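Side-chain contacts in glutathione S-transferase (Acinetobacter baumannii, PDB 4MP4), which probably catalyses the conjugation of glutathione to electrophilic substrates: residues S200-K203 with W204-L207; M173-R176 with L177-N180; Y191-Q194 with Q195-P199. One frame throughout, in Å; residues are numbered along the deposited sequence.

Interaction 1 (S200-K203 with W204-L207); sequences SVQK and WLAL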
loop_
_atom_site.group_PDB
_atom_site.type_symbol
_atom_site.label_atom_id
_atom_site.label_comp_id
_atom_site.label_asym_id
_atom_site.label_seq_id
_atom_site.Cartn_x
_atom_site.Cartn_y
_atom_site.Cartn_z
ATOM N N SER A 200 -4.304 -16.278 17.212
ATOM C CA SER A 200 -3.279 -16.137 16.188
ATOM C C SER A 200 -2.268 -15.076 16.600
ATOM O O SER A 200 -1.070 -15.196 16.323
ATOM C CB SER A 200 -3.918 -15.728 14.861
ATOM O OG SER A 200 -4.671 -14.540 15.030
ATOM N N VAL A 201 -2.760 -14.034 17.261
ATOM C CA VAL A 201 -1.921 -12.941 17.706
ATOM C C VAL A 201 -1.108 -13.434 18.900
ATOM O O VAL A 201 0.103 -13.266 18.977
ATOM C CB VAL A 201 -2.773 -11.684 18.058
ATOM C CG1 VAL A 201 -1.904 -10.593 18.718
ATOM C CG2 VAL A 201 -3.458 -11.142 16.807
ATOM N N GLN A 202 -1.796 -14.073 19.821
ATOM C CA GLN A 202 -1.167 -14.663 20.989
ATOM C C GLN A 202 -0.031 -15.600 20.551
ATOM O O GLN A 202 1.018 -15.650 21.183
ATOM C CB GLN A 202 -2.250 -15.386 21.789
ATOM C CG GLN A 202 -2.174 -15.295 23.311
ATOM C CD GLN A 202 -1.979 -13.896 23.870
ATOM O OE1 GLN A 202 -1.175 -13.715 24.777
ATOM N NE2 GLN A 202 -2.712 -12.913 23.352
ATOM N N LYS A 203 -0.214 -16.303 19.435
ATOM C CA LYS A 203 0.825 -17.227 18.942
ATOM C C LYS A 203 2.075 -16.495 18.436
ATOM O O LYS A 203 3.189 -16.980 18.621
ATOM C CB LYS A 203 0.272 -18.201 17.885
ATOM C CG LYS A 203 -0.428 -19.418 18.493
ATOM C CD LYS A 203 -1.323 -20.191 17.506
ATOM C CE LYS A 203 -0.540 -21.164 16.626
ATOM N NZ LYS A 203 0.219 -22.221 17.382
ATOM N N TRP A 204 1.873 -15.337 17.803
ATOM C CA TRP A 204 2.970 -14.427 17.469
ATOM C C TRP A 204 3.762 -14.012 18.718
ATOM O O TRP A 204 4.991 -14.144 18.751
ATOM C CB TRP A 204 2.443 -13.169 16.749
ATOM C CG TRP A 204 3.520 -12.197 16.276
ATOM C CD1 TRP A 204 3.792 -10.957 16.784
ATOM C CD2 TRP A 204 4.448 -12.389 15.195
ATOM N NE1 TRP A 204 4.815 -10.362 16.084
ATOM C CE2 TRP A 204 5.243 -11.220 15.104
ATOM C CE3 TRP A 204 4.684 -13.436 14.291
ATOM C CZ2 TRP A 204 6.257 -11.062 14.155
ATOM C CZ3 TRP A 204 5.698 -13.287 13.346
ATOM C CH2 TRP A 204 6.472 -12.102 13.285
ATOM N N LEU A 205 3.053 -13.519 19.734
ATOM C CA LEU A 205 3.687 -12.990 20.941
ATOM C C LEU A 205 4.534 -14.026 21.671
ATOM O O LEU A 205 5.582 -13.703 22.227
ATOM C CB LEU A 205 2.643 -12.390 21.885
ATOM C CG LEU A 205 1.715 -11.378 21.204
ATOM C CD1 LEU A 205 0.765 -10.764 22.211
ATOM C CD2 LEU A 205 2.514 -10.295 20.492
ATOM N N ALA A 206 4.091 -15.274 21.654
ATOM C CA ALA A 206 4.852 -16.347 22.295
ATOM C C ALA A 206 6.064 -16.699 21.434
ATOM O O ALA A 206 7.162 -16.948 21.954
ATOM C CB ALA A 206 3.971 -17.570 22.502
ATOM N N LEU A 207 5.851 -16.707 20.115
ATOM C CA LEU A 207 6.880 -17.107 19.157
ATOM C C LEU A 207 8.061 -16.173 19.265
ATOM O O LEU A 207 9.198 -16.609 19.232
ATOM C CB LEU A 207 6.339 -17.131 17.717
ATOM C CG LEU A 207 7.364 -17.356 16.594
ATOM C CD1 LEU A 207 7.983 -18.719 16.672
ATOM C CD2 LEU A 207 6.749 -17.152 15.211
#

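Interaction 2 (M173-R176 with L177-N180); sequences MLQR and LIQN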
loop_
_atom_site.group_PDB
_atom_site.type_symbol
_atom_site.label_atom_id
_atom_site.label_comp_id
_atom_site.label_asym_id
_atom_site.label_seq_id
_atom_site.Cartn_x
_atom_site.Cartn_y
_atom_site.Cartn_z
ATOM N N MET A 173 -1.646 -0.911 15.472
ATOM C CA MET A 173 -1.497 0.537 15.338
ATOM C C MET A 173 -1.869 1.229 16.628
ATOM O O MET A 173 -1.128 2.089 17.102
ATOM C CB MET A 173 -2.355 1.077 14.193
ATOM C CG MET A 173 -2.030 2.504 13.815
ATOM S SD MET A 173 -0.322 2.801 13.252
ATOM C CE MET A 173 -0.392 2.361 11.524
ATOM N N LEU A 174 -3.007 0.851 17.202
ATOM C CA LEU A 174 -3.441 1.450 18.464
ATOM C C LEU A 174 -2.485 1.114 19.620
ATOM O O LEU A 174 -2.260 1.935 20.511
ATOM C CB LEU A 174 -4.873 1.027 18.801
ATOM C CG LEU A 174 -6.007 1.630 17.968
ATOM C CD1 LEU A 174 -7.298 0.851 18.182
ATOM C CD2 LEU A 174 -6.207 3.067 18.363
ATOM N N GLN A 175 -1.909 -0.086 19.572
ATOM C CA GLN A 175 -1.010 -0.565 20.603
ATOM C C GLN A 175 0.268 0.260 20.668
ATOM O O GLN A 175 0.882 0.369 21.730
ATOM C CB GLN A 175 -0.690 -2.051 20.401
ATOM C CG GLN A 175 -1.755 -3.016 20.982
ATOM C CD GLN A 175 -1.738 -3.082 22.513
ATOM O OE1 GLN A 175 -1.755 -2.059 23.194
ATOM N NE2 GLN A 175 -1.694 -4.289 23.050
ATOM N N ARG A 176 0.652 0.851 19.542
ATOM C CA ARG A 176 1.809 1.738 19.490
ATOM C C ARG A 176 1.603 2.881 20.467
ATOM O O ARG A 176 2.545 3.386 21.067
ATOM C CB ARG A 176 2.017 2.306 18.069
ATOM C CG ARG A 176 2.184 1.252 17.008
ATOM C CD ARG A 176 2.207 1.829 15.585
ATOM N NE ARG A 176 3.592 1.980 15.185
ATOM C CZ ARG A 176 4.170 1.322 14.196
ATOM N NH1 ARG A 176 3.466 0.501 13.445
ATOM N NH2 ARG A 176 5.450 1.523 13.948
ATOM N N LEU A 177 0.352 3.270 20.640
ATOM C CA LEU A 177 0.011 4.367 21.524
ATOM C C LEU A 177 -0.251 3.867 22.941
ATOM O O LEU A 177 0.257 4.416 23.924
ATOM C CB LEU A 177 -1.228 5.066 20.983
ATOM C CG LEU A 177 -1.001 5.939 19.756
ATOM C CD1 LEU A 177 -2.336 6.327 19.137
ATOM C CD2 LEU A 177 -0.204 7.182 20.162
ATOM N N ILE A 178 -1.052 2.818 23.036
ATOM C CA ILE A 178 -1.458 2.277 24.323
ATOM C C ILE A 178 -0.257 1.808 25.147
ATOM O O ILE A 178 -0.086 2.206 26.302
ATOM C CB ILE A 178 -2.455 1.125 24.130
ATOM C CG1 ILE A 178 -3.747 1.666 23.492
ATOM C CG2 ILE A 178 -2.740 0.447 25.452
ATOM C CD1 ILE A 178 -4.591 0.626 22.811
ATOM N N GLN A 179 0.593 1.000 24.530
ATOM C CA GLN A 179 1.701 0.387 25.244
ATOM C C GLN A 179 2.768 1.397 25.620
ATOM O O GLN A 179 3.588 1.134 26.504
ATOM C CB GLN A 179 2.302 -0.750 24.417
ATOM C CG GLN A 179 1.311 -1.855 24.168
ATOM C CD GLN A 179 0.801 -2.396 25.486
ATOM O OE1 GLN A 179 1.566 -2.502 26.429
ATOM N NE2 GLN A 179 -0.491 -2.696 25.571
ATOM N N ASN A 180 2.746 2.552 24.954
ATOM C CA ASN A 180 3.716 3.602 25.226
ATOM C C ASN A 180 3.248 4.578 26.298
ATOM O O ASN A 180 4.032 5.370 26.805
ATOM C CB ASN A 180 4.096 4.334 23.941
ATOM C CG ASN A 180 5.361 5.179 24.095
ATOM O OD1 ASN A 180 6.485 4.687 23.936
ATOM N ND2 ASN A 180 5.181 6.449 24.400
#

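Interaction 3 (Y191-Q194 with Q195-P199); sequences YALQ and QWQRP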
loop_
_atom_site.group_PDB
_atom_site.type_symbol
_atom_site.label_atom_id
_atom_site.label_comp_id
_atom_site.label_asym_id
_atom_site.label_seq_id
_atom_site.Cartn_x
_atom_site.Cartn_y
_atom_site.Cartn_z
ATOM N N TYR A 191 -11.227 -2.453 22.615
ATOM C CA TYR A 191 -11.133 -3.036 21.279
ATOM C C TYR A 191 -9.758 -3.633 21.025
ATOM O O TYR A 191 -9.631 -4.785 20.619
ATOM C CB TYR A 191 -11.407 -1.989 20.193
ATOM C CG TYR A 191 -11.115 -2.507 18.794
ATOM C CD1 TYR A 191 -11.967 -3.422 18.180
ATOM C CD2 TYR A 191 -9.991 -2.084 18.093
ATOM C CE1 TYR A 191 -11.707 -3.903 16.914
ATOM C CE2 TYR A 191 -9.724 -2.550 16.821
ATOM C CZ TYR A 191 -10.581 -3.470 16.232
ATOM O OH TYR A 191 -10.321 -3.962 14.967
ATOM N N ALA A 192 -8.729 -2.833 21.262
ATOM C CA ALA A 192 -7.366 -3.269 20.994
ATOM C C ALA A 192 -6.967 -4.460 21.869
ATOM O O ALA A 192 -6.399 -5.415 21.371
ATOM C CB ALA A 192 -6.409 -2.116 21.187
ATOM N N LEU A 193 -7.285 -4.409 23.166
ATOM C CA LEU A 193 -6.902 -5.481 24.083
ATOM C C LEU A 193 -7.537 -6.794 23.676
ATOM O O LEU A 193 -6.897 -7.838 23.667
ATOM C CB LEU A 193 -7.284 -5.151 25.535
ATOM C CG LEU A 193 -7.373 -6.387 26.461
ATOM C CD1 LEU A 193 -6.000 -7.035 26.748
ATOM C CD2 LEU A 193 -8.124 -6.091 27.771
ATOM N N GLN A 194 -8.812 -6.729 23.341
ATOM C CA GLN A 194 -9.517 -7.906 22.896
ATOM C C GLN A 194 -8.899 -8.441 21.609
ATOM O O GLN A 194 -8.703 -9.647 21.458
ATOM C CB GLN A 194 -11.000 -7.602 22.708
ATOM C CG GLN A 194 -11.709 -8.682 21.935
ATOM C CD GLN A 194 -13.210 -8.491 21.876
ATOM O OE1 GLN A 194 -13.908 -9.263 21.221
ATOM N NE2 GLN A 194 -13.716 -7.467 22.564
ATOM N N GLN A 195 -8.577 -7.550 20.680
ATOM C CA GLN A 195 -7.940 -7.996 19.451
ATOM C C GLN A 195 -6.610 -8.696 19.724
ATOM O O GLN A 195 -6.255 -9.656 19.047
ATOM C CB GLN A 195 -7.775 -6.841 18.458
ATOM C CG GLN A 195 -9.122 -6.306 17.935
ATOM C CD GLN A 195 -10.045 -7.421 17.427
ATOM O OE1 GLN A 195 -9.582 -8.401 16.850
ATOM N NE2 GLN A 195 -11.349 -7.268 17.641
ATOM N N TRP A 196 -5.896 -8.216 20.739
ATOM C CA TRP A 196 -4.583 -8.748 21.104
ATOM C C TRP A 196 -4.682 -10.163 21.685
ATOM O O TRP A 196 -3.705 -10.909 21.676
ATOM C CB TRP A 196 -3.893 -7.798 22.102
ATOM C CG TRP A 196 -2.437 -7.607 21.850
ATOM C CD1 TRP A 196 -1.409 -7.891 22.708
ATOM C CD2 TRP A 196 -1.833 -7.093 20.652
ATOM N NE1 TRP A 196 -0.201 -7.585 22.115
ATOM C CE2 TRP A 196 -0.435 -7.087 20.848
ATOM C CE3 TRP A 196 -2.337 -6.636 19.423
ATOM C CZ2 TRP A 196 0.465 -6.644 19.879
ATOM C CZ3 TRP A 196 -1.434 -6.187 18.450
ATOM C CH2 TRP A 196 -0.055 -6.207 18.682
ATOM N N GLN A 197 -5.863 -10.522 22.188
ATOM C CA GLN A 197 -6.074 -11.822 22.830
ATOM C C GLN A 197 -6.535 -12.863 21.831
ATOM O O GLN A 197 -6.722 -14.017 22.178
ATOM C CB GLN A 197 -7.096 -11.715 23.973
ATOM C CG GLN A 197 -6.626 -10.846 25.122
ATOM C CD GLN A 197 -5.425 -11.434 25.850
ATOM O OE1 GLN A 197 -5.324 -12.657 26.025
ATOM N NE2 GLN A 197 -4.506 -10.564 26.284
ATOM N N ARG A 198 -6.730 -12.440 20.589
ATOM C CA ARG A 198 -6.969 -13.368 19.492
ATOM C C ARG A 198 -5.815 -14.380 19.498
ATOM O O ARG A 198 -4.660 -13.986 19.628
ATOM C CB ARG A 198 -7.011 -12.584 18.177
ATOM C CG ARG A 198 -7.357 -13.382 16.942
ATOM C CD ARG A 198 -8.824 -13.240 16.603
ATOM N NE ARG A 198 -9.156 -14.011 15.414
ATOM C CZ ARG A 198 -10.392 -14.344 15.060
ATOM N NH1 ARG A 198 -11.425 -13.963 15.802
ATOM N NH2 ARG A 198 -10.594 -15.054 13.958
ATOM N N PRO A 199 -6.132 -15.685 19.415
ATOM C CA PRO A 199 -5.135 -16.759 19.472
ATOM C C PRO A 199 -3.997 -16.646 18.454
ATOM O O PRO A 199 -2.848 -16.911 18.821
ATOM C CB PRO A 199 -5.971 -18.030 19.220
ATOM C CG PRO A 199 -7.300 -17.687 19.765
ATOM C CD PRO A 199 -7.507 -16.221 19.468
#

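Interaction 1 (S200-K203 with W204-L207)
Val-201 and Leu-205 meet one helical turn apart, and the backbone bond between them is part of a run of four i to i+4 bonds. Leu-205 N reaches Val-201 O at 3.1 Å, with an N-H...O angle of 163°. Trp-204 N bonds to Ser-200 O at 3.3 Å, the longest of the four. Ala-206 N and Leu-207 N continue the pattern to Gln-202 O and Lys-203 O.

The apolar contact is modest. Leu-205 CD1 comes to 4.4 Å from Val-201 CG1, while Leu-205 CG lies closer to the backbone, 3.3 Å from Val-201 O. With CG anti to its own carbonyl carbon (chi1 -52°), the Leu-205 side chain leans back over the preceding turn. Both residues also touch Trp-196 of helix 186-196.

This is the first part of helix 199-215, which in the glutathione transferase fold belongs to the all-helical C-terminal domain yet here lies against helix 19-30 of the thioredoxin-like N-terminal domain. Val-201 rests on Phe-22, and Leu-207 on Phe-25.

Aromatic packing centres on Trp-204. Trp-204 CB sits 3.2 Å from Val-201 O, and a chi1 of -176° turns the indole away from the preceding turn, into a cluster with Phe-16, Phe-22 and Phe-25; the ring of Phe-22 meets it edge-to-face.

Polar side chains differ in their surroundings: buried Ser-200 gives its OG to a hydrogen bond with Glu-30 OE1, whereas the exposed Lys-203 chain bends at chi3 and chi4 and touches His-29.

Interaction 2 (M173-R176 with L177-N180)
Gln-175 and Gln-179, one turn apart near the C-terminal end of helix 165-178, meet through their side-chain amides, which are crossed rather than stacked. The helix belongs to the all-helical C-terminal domain of the glutathione transferase fold. The amide planes stand 79° apart, almost perpendicular. Gln-179 NE2 donates to Gln-175 OE1 at 2.8 Å with an N-H...O angle of 163°; the oxygen lies in the amide plane of Gln-179, whereas the donor comes in from beside the Gln-175 carbonyl, at a C=O...N angle of 106°, and somewhat tilted out of its plane. Both chains bend at chi2, which folds the two amides toward one another, and Gln-179 CG packs 3.2 Å from the same Gln-175 OE1. Gln-175 also touches Trp-196 and Ile-124.

Leu-174 and Ile-178 form the apolar counterpart: Ile-178 CD1 lies 4.0 Å from Leu-174 CB. Ile-178 has CG1 anti to its carbonyl carbon, which lays that branch back along the preceding turn, while CG2 approaches Gln-175 OE1. Leu-174 continues onto Tyr-191 and Leu-144, and Leu-177 is buried against Ala-141 and Phe-145. Arg-176 directs its guanidinium outside the contact, where NE bonds to Arg-119 O.

Leu-174 O accepts two backbone bonds, one from Ile-178 N in the carbonyl plane and another, at 2.9 Å, from Leu-177 N lying above that plane.

Interaction 3 (Y191-Q194 with Q195-P199)
Gln-195 folds over the ring of Tyr-191, one turn earlier in helix 186-196 of the all-helical C-terminal domain, close to where the chain turns into helix 199-215. With CG anti to the carbonyl carbon (chi1 -66°), Gln-195 CG lies over one ring face in a CH-pi contact, 3.8 Å from the centroid of the Tyr-191 ring. The bend at chi2 then brings the amide back along the ring, at 42° to it, with Gln-195 NE2 3.5 Å from Tyr-191 CE1. Tyr-191 holds its own CG anti to N (chi1 171°), and its OH bonds to Asp-167 OD1. Gln-195 N also bonds to Tyr-191 O at 3.0 Å.

Leu-193 and Gln-197 repeat the spacing more loosely at the exposed side, Gln-197 NE2 lying 3.9 Å from Leu-193 CD1.

The bonding shifts at the end of the helix: Gln-197 N bonds to Gln-194 O at 3.1 Å but only weakly to Leu-193 O. Arg-198 takes the N-cap position of helix 199-215; its guanidinium makes a salt bridge with Glu-30 and a cation-pi contact with Trp-163.

Between the side chains of Tyr-191 and Gln-195, dispersion probably outweighs polarity, while the phenol's hydrogen bond to Asp-167 should help fix the ring's position.

Overall arrangement
The three contacts lie on successive helices of the C-terminal domain. Interaction 2 is the most buried; interactions 1 and 3 mix buried residues with exposed ones. Interaction 3 stands between the others and touches both: Leu-205 CD1 comes to 3.3 Å from Trp-196 NE1, and Ile-178 CD1 to 3.7 Å from Ala-192 CB. Interactions 1 and 2 do not touch, their centres about 17 Å apart. Their chemistry follows position. The amide pair of interaction 2 and the CH-pi contact of interaction 3 lie among helices of one domain, whereas interaction 1 turns aromatic and apolar side chains toward the N-terminal domain. Ser-200 and Arg-198 both reach Glu-30, a link to that domain which interactions 1 and 3 share.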